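Putative protease (Parabacteroides distasonis ATCC 8503, PDB 3KD4) is of unknown function but is probably an exported protein and a putative protease. Local coordinates at residues A[417-431]-A[465-479]. Numbering follows the deposited sequence.
Sequences FELPSLIREEVTYTV and TIEVVRTIELNKQQF
Two antiparallel strand pairings, a long one running from Ile423–Leu474 to Val431–Ile466 and a two-residue one at Phe417–Phe479 and Glu418–Gln478, join 417-431 to 465-479 within the DUF3858 region. The long strands meet at 165°, their axes 4.6 Å apart at closest, and backbone bonds run in pairs, as between Tyr429 N and Val468 O (2.8 Å). Between the pairings the register slips by one residue; here Leu419 CD1 reaches Leu474 CD1 at 3.7 Å, while Leu422 lays its apolar CD2 against Lys476 N (3.3 Å) and Gln477 CG, hydrocarbon filling between the two turns.

On the short pair, Glu418 and Gln478 lie side by side, carboxylate and amide nearly coplanar, and Gln478 NE2 donates to Glu418 OE1 (2.7 Å). With CG anti to the backbone N (chi1 -171°), the extended Glu418 chain runs alongside the glutamine; its OE2 is held by Arg349 and Lys195 N. An alanine here would remove the carboxylate and is likely to leave both Gln478 NE2 and the Arg349 charge without this mate. On the other face the Phe417 and Phe479 rings cross obliquely (CD2 to CD1 3.9 Å), large apolar groups suited to burial.

Along the long pair, Val427, Val431, Val468 and Ile472 line the buried face; beta-branched Thr428, Thr430 and Val469 suit the extended, partly exposed one, where Glu426 salt-bridges Lys373. Ile472 CG2 packs on Glu425 CG (3.7 Å), whose carboxylate reaches Ile401 N. A water in the plane of both groups links Tyr429 OH, also bonded to Pro395 O, to Arg470 NH1.

Arg470 makes a cation-pi contact with Trp494 of helix 481-495 and bonds Trp494 O through NH2; Leu490 packs on Leu474. Strands 370-380 and 453-462 flank the pair in the mixed sheet.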
ATOM      1  N   PHE A 417      11.292   7.237  -9.562  1.00 18.40           N
ATOM      2  CA  PHE A 417      11.875   6.727  -8.345  1.00 18.58           C
ATOM      3  C   PHE A 417      11.243   7.457  -7.161  1.00 17.87           C
ATOM      4  O   PHE A 417      11.208   8.681  -7.162  1.00 19.55           O
ATOM      5  CB  PHE A 417      13.373   7.010  -8.412  1.00 18.46           C
ATOM      6  CG  PHE A 417      14.130   6.513  -7.246  1.00 18.08           C
ATOM      7  CD1 PHE A 417      14.171   5.169  -6.972  1.00 21.09           C
ATOM      8  CD2 PHE A 417      14.815   7.381  -6.424  1.00 19.70           C
ATOM      9  CE1 PHE A 417      14.885   4.693  -5.877  1.00 21.49           C
ATOM     10  CE2 PHE A 417      15.555   6.893  -5.318  1.00 20.75           C
ATOM     11  CZ  PHE A 417      15.562   5.554  -5.055  1.00 20.45           C
ATOM     12  N   GLU A 418      10.747   6.731  -6.170  1.00 16.68           N
ATOM     13  CA  GLU A 418      10.036   7.354  -5.035  1.00 17.33           C
ATOM     14  C   GLU A 418      10.563   6.893  -3.717  1.00 17.13           C
ATOM     15  O   GLU A 418      10.733   5.701  -3.503  1.00 17.27           O
ATOM     16  CB  GLU A 418       8.524   7.008  -5.110  1.00 18.15           C
ATOM     17  CG  GLU A 418       7.628   7.764  -4.113  1.00 17.97           C
ATOM     18  CD  GLU A 418       6.168   7.449  -4.326  1.00 17.57           C
ATOM     19  OE1 GLU A 418       5.532   8.199  -5.070  1.00 19.70           O
ATOM     20  OE2 GLU A 418       5.672   6.433  -3.799  1.00 15.96           O
ATOM     21  N   LEU A 419      10.797   7.838  -2.812  1.00 18.19           N
ATOM     22  CA  LEU A 419      11.253   7.535  -1.469  1.00 18.25           C
ATOM     23  C   LEU A 419      10.055   7.378  -0.536  1.00 19.17           C
ATOM     24  O   LEU A 419       9.021   8.006  -0.753  1.00 17.74           O
ATOM     25  CB  LEU A 419      12.111   8.679  -0.955  1.00 19.24           C
ATOM     26  CG  LEU A 419      13.297   9.133  -1.805  1.00 19.53           C
ATOM     27  CD1 LEU A 419      14.011  10.221  -1.011  1.00 15.49           C
ATOM     28  CD2 LEU A 419      14.237   7.959  -2.097  1.00 18.08           C
ATOM     29  N   PRO A 420      10.189   6.563   0.524  1.00 19.39           N
ATOM     30  CA  PRO A 420       9.078   6.405   1.462  1.00 19.67           C
ATOM     31  C   PRO A 420       8.700   7.723   2.154  1.00 19.52           C
ATOM     32  O   PRO A 420       7.526   7.958   2.426  1.00 18.76           O
ATOM     33  CB  PRO A 420       9.623   5.398   2.485  1.00 20.52           C
ATOM     34  CG  PRO A 420      10.788   4.768   1.869  1.00 20.18           C
ATOM     35  CD  PRO A 420      11.342   5.712   0.871  1.00 20.03           C
ATOM     36  N   SER A 421       9.693   8.584   2.391  1.00 18.70           N
ATOM     37  CA  SER A 421       9.478   9.887   3.039  1.00 19.16           C
ATOM     38  C   SER A 421      10.658  10.790   2.765  1.00 18.92           C
ATOM     39  O   SER A 421      11.705  10.331   2.323  1.00 19.92           O
ATOM     40  CB  SER A 421       9.354   9.743   4.555  1.00 17.98           C
ATOM     41  OG  SER A 421      10.618   9.471   5.169  1.00 19.93           O
ATOM     42  N   LEU A 422      10.504  12.068   3.050  1.00 19.10           N
ATOM     43  CA  LEU A 422      11.672  12.927   3.190  1.00 19.34           C
ATOM     44  C   LEU A 422      12.344  12.506   4.497  1.00 19.95           C
ATOM     45  O   LEU A 422      11.696  11.903   5.379  1.00 19.13           O
ATOM     46  CB  LEU A 422      11.308  14.394   3.228  1.00 19.18           C
ATOM     47  CG  LEU A 422      10.521  14.881   2.011  1.00 21.07           C
ATOM     48  CD1 LEU A 422      10.262  16.400   2.164  1.00 21.65           C
ATOM     49  CD2 LEU A 422      11.237  14.570   0.723  1.00 22.39           C
ATOM     50  N   ILE A 423      13.638  12.801   4.632  1.00 19.69           N
ATOM     51  CA  ILE A 423      14.334  12.351   5.805  1.00 20.75           C
ATOM     52  C   ILE A 423      15.535  13.243   6.092  1.00 21.89           C
ATOM     53  O   ILE A 423      16.133  13.869   5.167  1.00 21.02           O
ATOM     54  CB  ILE A 423      14.777  10.865   5.638  1.00 21.63           C
ATOM     55  CG1 ILE A 423      15.102  10.246   7.003  1.00 23.28           C
ATOM     56  CG2 ILE A 423      15.961  10.772   4.628  1.00 20.90           C
ATOM     57  CD1 ILE A 423      14.660   8.806   7.161  1.00 25.15           C
ATOM     58  N   ARG A 424      15.851  13.304   7.381  1.00 22.53           N
ATOM     59  CA  ARG A 424      17.052  13.958   7.870  0.50 23.00           C
ATOM     60  C   ARG A 424      17.624  13.091   8.963  1.00 22.77           C
ATOM     61  O   ARG A 424      16.929  12.791   9.963  1.00 22.65           O
ATOM     62  CB  ARG A 424      16.741  15.331   8.448  0.50 23.94           C
ATOM     63  CG  ARG A 424      16.032  16.283   7.514  0.50 27.39           C
ATOM     64  CD  ARG A 424      15.611  17.557   8.253  0.50 31.01           C
ATOM     65  NE  ARG A 424      16.626  18.610   8.306  0.50 33.15           N
ATOM     66  CZ  ARG A 424      17.526  18.719   9.269  0.50 35.36           C
ATOM     67  NH1 ARG A 424      17.546  17.821  10.241  0.50 36.72           N
ATOM     68  NH2 ARG A 424      18.401  19.719   9.259  0.50 36.35           N
ATOM     69  N   GLU A 425      18.880  12.676   8.796  1.00 21.82           N
ATOM     70  CA  GLU A 425      19.516  11.818   9.797  1.00 22.47           C
ATOM     71  C   GLU A 425      20.863  12.358  10.243  1.00 22.33           C
ATOM     72  O   GLU A 425      21.627  12.887   9.435  1.00 21.03           O
ATOM     73  CB  GLU A 425      19.706  10.397   9.279  1.00 22.67           C
ATOM     74  CG  GLU A 425      18.581   9.879   8.462  1.00 22.33           C
ATOM     75  CD  GLU A 425      18.628   8.392   8.239  1.00 25.52           C
ATOM     76  OE1 GLU A 425      19.563   7.706   8.727  1.00 26.46           O
ATOM     77  OE2 GLU A 425      17.694   7.906   7.559  1.00 27.61           O
ATOM     78  N   GLU A 426      21.138  12.215  11.533  1.00 22.62           N
ATOM     79  CA  GLU A 426      22.449  12.505  12.076  1.00 23.88           C
ATOM     80  C   GLU A 426      22.879  11.361  12.969  1.00 24.06           C
ATOM     81  O   GLU A 426      22.137  10.978  13.886  1.00 23.88           O
ATOM     82  CB  GLU A 426      22.432  13.791  12.866  1.00 24.26           C
ATOM     83  CG  GLU A 426      23.749  14.053  13.570  1.00 28.89           C
ATOM     84  CD  GLU A 426      23.671  15.244  14.492  1.00 35.28           C
ATOM     85  OE1 GLU A 426      22.869  15.198  15.457  1.00 39.90           O
ATOM     86  OE2 GLU A 426      24.388  16.228  14.234  1.00 38.92           O
ATOM     87  N   VAL A 427      24.066  10.808  12.698  1.00 23.09           N
ATOM     88  CA  VAL A 427      24.605   9.738  13.522  1.00 23.17           C
ATOM     89  C   VAL A 427      25.981  10.183  14.028  1.00 23.26           C
ATOM     90  O   VAL A 427      26.858  10.527  13.223  1.00 22.48           O
ATOM     91  CB  VAL A 427      24.733   8.398  12.755  1.00 22.87           C
ATOM     92  CG1 VAL A 427      25.233   7.280  13.711  1.00 22.87           C
ATOM     93  CG2 VAL A 427      23.386   8.020  12.117  1.00 22.67           C
ATOM     94  N   THR A 428      26.150  10.176  15.351  1.00 23.36           N
ATOM     95  CA  THR A 428      27.392  10.589  15.990  1.00 23.96           C
ATOM     96  C   THR A 428      28.093   9.399  16.611  1.00 24.07           C
ATOM     97  O   THR A 428      27.541   8.746  17.491  1.00 24.39           O
ATOM     98  CB  THR A 428      27.122  11.620  17.059  1.00 23.36           C
ATOM     99  OG1 THR A 428      26.559  12.773  16.437  1.00 24.45           O
ATOM    100  CG2 THR A 428      28.427  12.022  17.797  1.00 24.72           C
ATOM    101  N   TYR A 429      29.315   9.118  16.156  1.00 23.91           N
ATOM    102  CA  TYR A 429      30.084   7.999  16.691  1.00 23.29           C
ATOM    103  C   TYR A 429      31.156   8.566  17.614  1.00 23.94           C
ATOM    104  O   TYR A 429      31.817   9.530  17.262  1.00 24.26           O
ATOM    105  CB  TYR A 429      30.762   7.196  15.582  1.00 23.41           C
ATOM    106  CG  TYR A 429      29.834   6.545  14.601  1.00 21.61           C
ATOM    107  CD1 TYR A 429      29.404   7.220  13.460  1.00 22.82           C
ATOM    108  CD2 TYR A 429      29.374   5.266  14.810  1.00 21.62           C
ATOM    109  CE1 TYR A 429      28.532   6.623  12.562  1.00 21.77           C
ATOM    110  CE2 TYR A 429      28.504   4.656  13.922  1.00 21.99           C
ATOM    111  CZ  TYR A 429      28.090   5.337  12.793  1.00 22.17           C
ATOM    112  OH  TYR A 429      27.226   4.722  11.918  1.00 24.76           O
ATOM    113  N   THR A 430      31.307   8.001  18.805  1.00 24.11           N
ATOM    114  CA  THR A 430      32.428   8.369  19.646  1.00 24.69           C
ATOM    115  C   THR A 430      33.348   7.153  19.674  1.00 25.11           C
ATOM    116  O   THR A 430      32.963   6.062  20.125  1.00 24.97           O
ATOM    117  CB  THR A 430      32.014   8.813  21.057  1.00 24.80           C
ATOM    118  OG1 THR A 430      31.164   9.963  20.955  1.00 24.70           O
ATOM    119  CG2 THR A 430      33.248   9.189  21.883  1.00 22.99           C
ATOM    120  N   VAL A 431      34.530   7.344  19.110  1.00 24.90           N
ATOM    121  CA  VAL A 431      35.456   6.265  18.915  1.00 25.67           C
ATOM    122  C   VAL A 431      36.624   6.436  19.888  1.00 26.03           C
ATOM    123  O   VAL A 431      37.267   7.488  19.901  1.00 25.76           O
ATOM    124  CB  VAL A 431      35.986   6.249  17.466  1.00 25.38           C
ATOM    125  CG1 VAL A 431      36.973   5.116  17.307  1.00 26.20           C
ATOM    126  CG2 VAL A 431      34.827   6.122  16.479  1.00 24.95           C
ATOM    127  N   THR A 465      39.607  10.426  22.179  1.00 32.60           N
ATOM    128  CA  THR A 465      38.491   9.925  21.376  1.00 31.34           C
ATOM    129  C   THR A 465      38.516  10.600  20.012  1.00 30.45           C
ATOM    130  O   THR A 465      39.140  11.655  19.809  1.00 29.30           O
ATOM    131  CB  THR A 465      37.108  10.208  21.998  1.00 31.29           C
ATOM    132  OG1 THR A 465      36.871  11.621  21.980  1.00 30.28           O
ATOM    133  CG2 THR A 465      37.004   9.674  23.433  1.00 31.60           C
ATOM    134  N   ILE A 466      37.812   9.990  19.075  1.00 29.64           N
ATOM    135  CA  ILE A 466      37.551  10.617  17.791  1.00 29.01           C
ATOM    136  C   ILE A 466      36.040  10.612  17.597  1.00 28.40           C
ATOM    137  O   ILE A 466      35.385   9.573  17.762  1.00 27.34           O
ATOM    138  CB  ILE A 466      38.195   9.851  16.645  1.00 29.23           C
ATOM    139  CG1 ILE A 466      39.712   9.792  16.844  1.00 29.52           C
ATOM    140  CG2 ILE A 466      37.800  10.474  15.279  1.00 27.84           C
ATOM    141  CD1 ILE A 466      40.337   8.580  16.120  1.00 29.35           C
ATOM    142  N   GLU A 467      35.506  11.785  17.271  1.00 27.85           N
ATOM    143  CA  GLU A 467      34.105  11.932  16.998  1.00 27.88           C
ATOM    144  C   GLU A 467      33.853  11.940  15.511  1.00 26.41           C
ATOM    145  O   GLU A 467      34.372  12.796  14.796  1.00 25.91           O
ATOM    146  CB  GLU A 467      33.602  13.239  17.576  1.00 28.77           C
ATOM    147  CG  GLU A 467      32.118  13.439  17.334  1.00 32.65           C
ATOM    148  CD  GLU A 467      31.688  14.871  17.536  1.00 38.70           C
ATOM    149  OE1 GLU A 467      32.321  15.785  16.917  1.00 42.70           O
ATOM    150  OE2 GLU A 467      30.699  15.071  18.275  1.00 38.87           O
ATOM    151  N   VAL A 468      33.003  11.031  15.050  1.00 25.52           N
ATOM    152  CA  VAL A 468      32.634  11.015  13.652  1.00 24.35           C
ATOM    153  C   VAL A 468      31.165  11.368  13.538  1.00 23.91           C
ATOM    154  O   VAL A 468      30.343  10.665  14.111  1.00 24.53           O
ATOM    155  CB  VAL A 468      32.886   9.625  13.039  1.00 24.60           C
ATOM    156  CG1 VAL A 468      32.513   9.631  11.537  1.00 21.75           C
ATOM    157  CG2 VAL A 468      34.333   9.212  13.244  1.00 23.54           C
ATOM    158  N   VAL A 469      30.822  12.431  12.803  1.00 23.14           N
ATOM    159  CA  VAL A 469      29.396  12.768  12.586  1.00 22.38           C
ATOM    160  C   VAL A 469      29.012  12.546  11.114  1.00 22.01           C
ATOM    161  O   VAL A 469      29.618  13.116  10.213  1.00 22.30           O
ATOM    162  CB  VAL A 469      29.051  14.215  13.023  1.00 22.43           C
ATOM    163  CG1 VAL A 469      27.550  14.513  12.836  1.00 21.24           C
ATOM    164  CG2 VAL A 469      29.485  14.477  14.472  1.00 20.93           C
ATOM    165  N   ARG A 470      28.021  11.696  10.879  1.00 21.22           N
ATOM    166  CA  ARG A 470      27.470  11.506   9.537  1.00 21.88           C
ATOM    167  C   ARG A 470      26.072  12.098   9.484  1.00 22.06           C
ATOM    168  O   ARG A 470      25.274  11.827  10.372  1.00 22.39           O
ATOM    169  CB  ARG A 470      27.403  10.017   9.188  1.00 21.55           C
ATOM    170  CG  ARG A 470      28.731   9.260   9.360  1.00 23.50           C
ATOM    171  CD  ARG A 470      28.583   7.862   8.838  1.00 24.58           C
ATOM    172  NE  ARG A 470      28.555   7.907   7.381  1.00 26.20           N
ATOM    173  CZ  ARG A 470      27.800   7.146   6.602  1.00 24.26           C
ATOM    174  NH1 ARG A 470      26.946   6.277   7.111  1.00 24.63           N
ATOM    175  NH2 ARG A 470      27.902   7.279   5.293  1.00 25.78           N
ATOM    176  N   THR A 471      25.795  12.899   8.451  1.00 21.84           N
ATOM    177  CA  THR A 471      24.473  13.449   8.188  1.00 21.68           C
ATOM    178  C   THR A 471      23.992  13.165   6.757  1.00 22.15           C
ATOM    179  O   THR A 471      24.807  13.071   5.802  1.00 21.13           O
ATOM    180  CB  THR A 471      24.436  14.984   8.410  1.00 22.35           C
ATOM    181  OG1 THR A 471      25.097  15.639   7.321  1.00 22.83           O
ATOM    182  CG2 THR A 471      25.143  15.360   9.719  1.00 21.50           C
ATOM    183  N   ILE A 472      22.671  12.981   6.612  1.00 22.05           N
ATOM    184  CA  ILE A 472      22.025  12.942   5.299  1.00 21.58           C
ATOM    185  C   ILE A 472      20.711  13.689   5.353  1.00 22.22           C
ATOM    186  O   ILE A 472      20.003  13.576   6.344  1.00 22.68           O
ATOM    187  CB  ILE A 472      21.829  11.508   4.775  1.00 22.07           C
ATOM    188  CG1 ILE A 472      21.133  11.531   3.387  1.00 21.73           C
ATOM    189  CG2 ILE A 472      21.098  10.578   5.805  1.00 21.53           C
ATOM    190  CD1 ILE A 472      21.154  10.189   2.668  1.00 19.93           C
ATOM    191  N   GLU A 473      20.405  14.478   4.320  1.00 21.93           N
ATOM    192  CA  GLU A 473      19.066  15.019   4.164  1.00 23.35           C
ATOM    193  C   GLU A 473      18.614  14.752   2.742  1.00 22.02           C
ATOM    194  O   GLU A 473      19.396  14.913   1.793  1.00 22.28           O
ATOM    195  CB  GLU A 473      19.005  16.507   4.476  1.00 24.53           C
ATOM    196  CG  GLU A 473      19.882  17.341   3.576  1.00 30.27           C
ATOM    197  CD  GLU A 473      19.821  18.837   3.888  1.00 38.39           C
ATOM    198  OE1 GLU A 473      19.783  19.211   5.091  1.00 42.66           O
ATOM    199  OE2 GLU A 473      19.834  19.629   2.915  1.00 42.94           O
ATOM    200  N   LEU A 474      17.381  14.276   2.603  1.00 20.51           N
ATOM    201  CA  LEU A 474      16.785  14.097   1.319  1.00 20.24           C
ATOM    202  C   LEU A 474      15.499  14.932   1.327  1.00 20.25           C
ATOM    203  O   LEU A 474      14.619  14.744   2.182  1.00 19.57           O
ATOM    204  CB  LEU A 474      16.544  12.608   1.030  1.00 19.15           C
ATOM    205  CG  LEU A 474      17.745  11.670   0.937  1.00 20.74           C
ATOM    206  CD1 LEU A 474      17.280  10.200   0.698  1.00 16.34           C
ATOM    207  CD2 LEU A 474      18.744  12.086  -0.163  1.00 20.77           C
ATOM    208  N   ASN A 475      15.415  15.876   0.388  1.00 21.08           N
ATOM    209  CA  ASN A 475      14.383  16.921   0.407  1.00 22.03           C
ATOM    210  C   ASN A 475      13.358  16.867  -0.726  1.00 21.57           C
ATOM    211  O   ASN A 475      12.605  17.780  -0.898  1.00 21.72           O
ATOM    212  CB  ASN A 475      15.049  18.281   0.390  1.00 22.43           C
ATOM    213  CG  ASN A 475      16.052  18.454   1.517  1.00 27.98           C
ATOM    214  OD1 ASN A 475      15.759  18.148   2.685  1.00 33.71           O
ATOM    215  ND2 ASN A 475      17.252  18.963   1.177  1.00 32.59           N
ATOM    216  N   LYS A 476      13.340  15.799  -1.497  1.00 22.23           N
ATOM    217  CA  LYS A 476      12.358  15.611  -2.574  1.00 22.95           C
ATOM    218  C   LYS A 476      11.983  14.129  -2.518  1.00 22.69           C
ATOM    219  O   LYS A 476      12.797  13.303  -2.149  1.00 22.07           O
ATOM    220  CB  LYS A 476      12.985  16.002  -3.920  1.00 23.27           C
ATOM    221  CG  LYS A 476      12.098  15.901  -5.124  1.00 24.96           C
ATOM    222  CD  LYS A 476      12.801  16.526  -6.341  1.00 27.25           C
ATOM    223  CE  LYS A 476      12.150  16.227  -7.699  1.00 28.92           C
ATOM    224  NZ  LYS A 476      10.647  16.261  -7.696  1.00 30.82           N
ATOM    225  N   GLN A 477      10.738  13.806  -2.866  1.00 22.62           N
ATOM    226  CA  GLN A 477      10.215  12.455  -2.786  1.00 22.72           C
ATOM    227  C   GLN A 477      10.259  11.660  -4.085  1.00 21.58           C
ATOM    228  O   GLN A 477      10.410  10.453  -4.045  1.00 20.43           O
ATOM    229  CB  GLN A 477       8.747  12.517  -2.395  1.00 23.58           C
ATOM    230  CG  GLN A 477       8.516  12.854  -0.990  1.00 27.56           C
ATOM    231  CD  GLN A 477       7.083  13.140  -0.718  1.00 30.06           C
ATOM    232  OE1 GLN A 477       6.426  12.340  -0.050  1.00 31.41           O
ATOM    233  NE2 GLN A 477       6.562  14.292  -1.255  1.00 23.55           N
ATOM    234  N   GLN A 478      10.035  12.319  -5.213  1.00 21.33           N
ATOM    235  CA  GLN A 478       9.972  11.632  -6.492  1.00 21.99           C
ATOM    236  C   GLN A 478      10.950  12.188  -7.479  1.00 22.17           C
ATOM    237  O   GLN A 478      11.126  13.401  -7.583  1.00 23.23           O
ATOM    238  CB  GLN A 478       8.593  11.736  -7.120  1.00 22.14           C
ATOM    239  CG  GLN A 478       7.488  11.112  -6.287  1.00 23.13           C
ATOM    240  CD  GLN A 478       6.140  11.201  -7.001  1.00 22.92           C
ATOM    241  OE1 GLN A 478       5.823  12.230  -7.581  1.00 25.43           O
ATOM    242  NE2 GLN A 478       5.352  10.142  -6.945  1.00 17.61           N
ATOM    243  N   PHE A 479      11.524  11.285  -8.258  1.00 21.92           N
ATOM    244  CA  PHE A 479      12.621  11.603  -9.145  1.00 21.99           C
ATOM    245  C   PHE A 479      12.403  10.942 -10.504  1.00 21.83           C
ATOM    246  O   PHE A 479      12.076   9.750 -10.596  1.00 21.48           O
ATOM    247  CB  PHE A 479      13.948  11.117  -8.541  1.00 21.93           C
ATOM    248  CG  PHE A 479      14.254  11.699  -7.213  1.00 21.41           C
ATOM    249  CD1 PHE A 479      13.723  11.129  -6.049  1.00 21.74           C
ATOM    250  CD2 PHE A 479      15.044  12.837  -7.111  1.00 21.88           C
ATOM    251  CE1 PHE A 479      13.980  11.686  -4.812  1.00 20.86           C
ATOM    252  CE2 PHE A 479      15.317  13.422  -5.860  1.00 20.24           C
ATOM    253  CZ  PHE A 479      14.801  12.838  -4.706  1.00 19.85           C
TER
HETATM  254  O   HOH W   1      25.763   5.913   9.790  1.00 24.96           O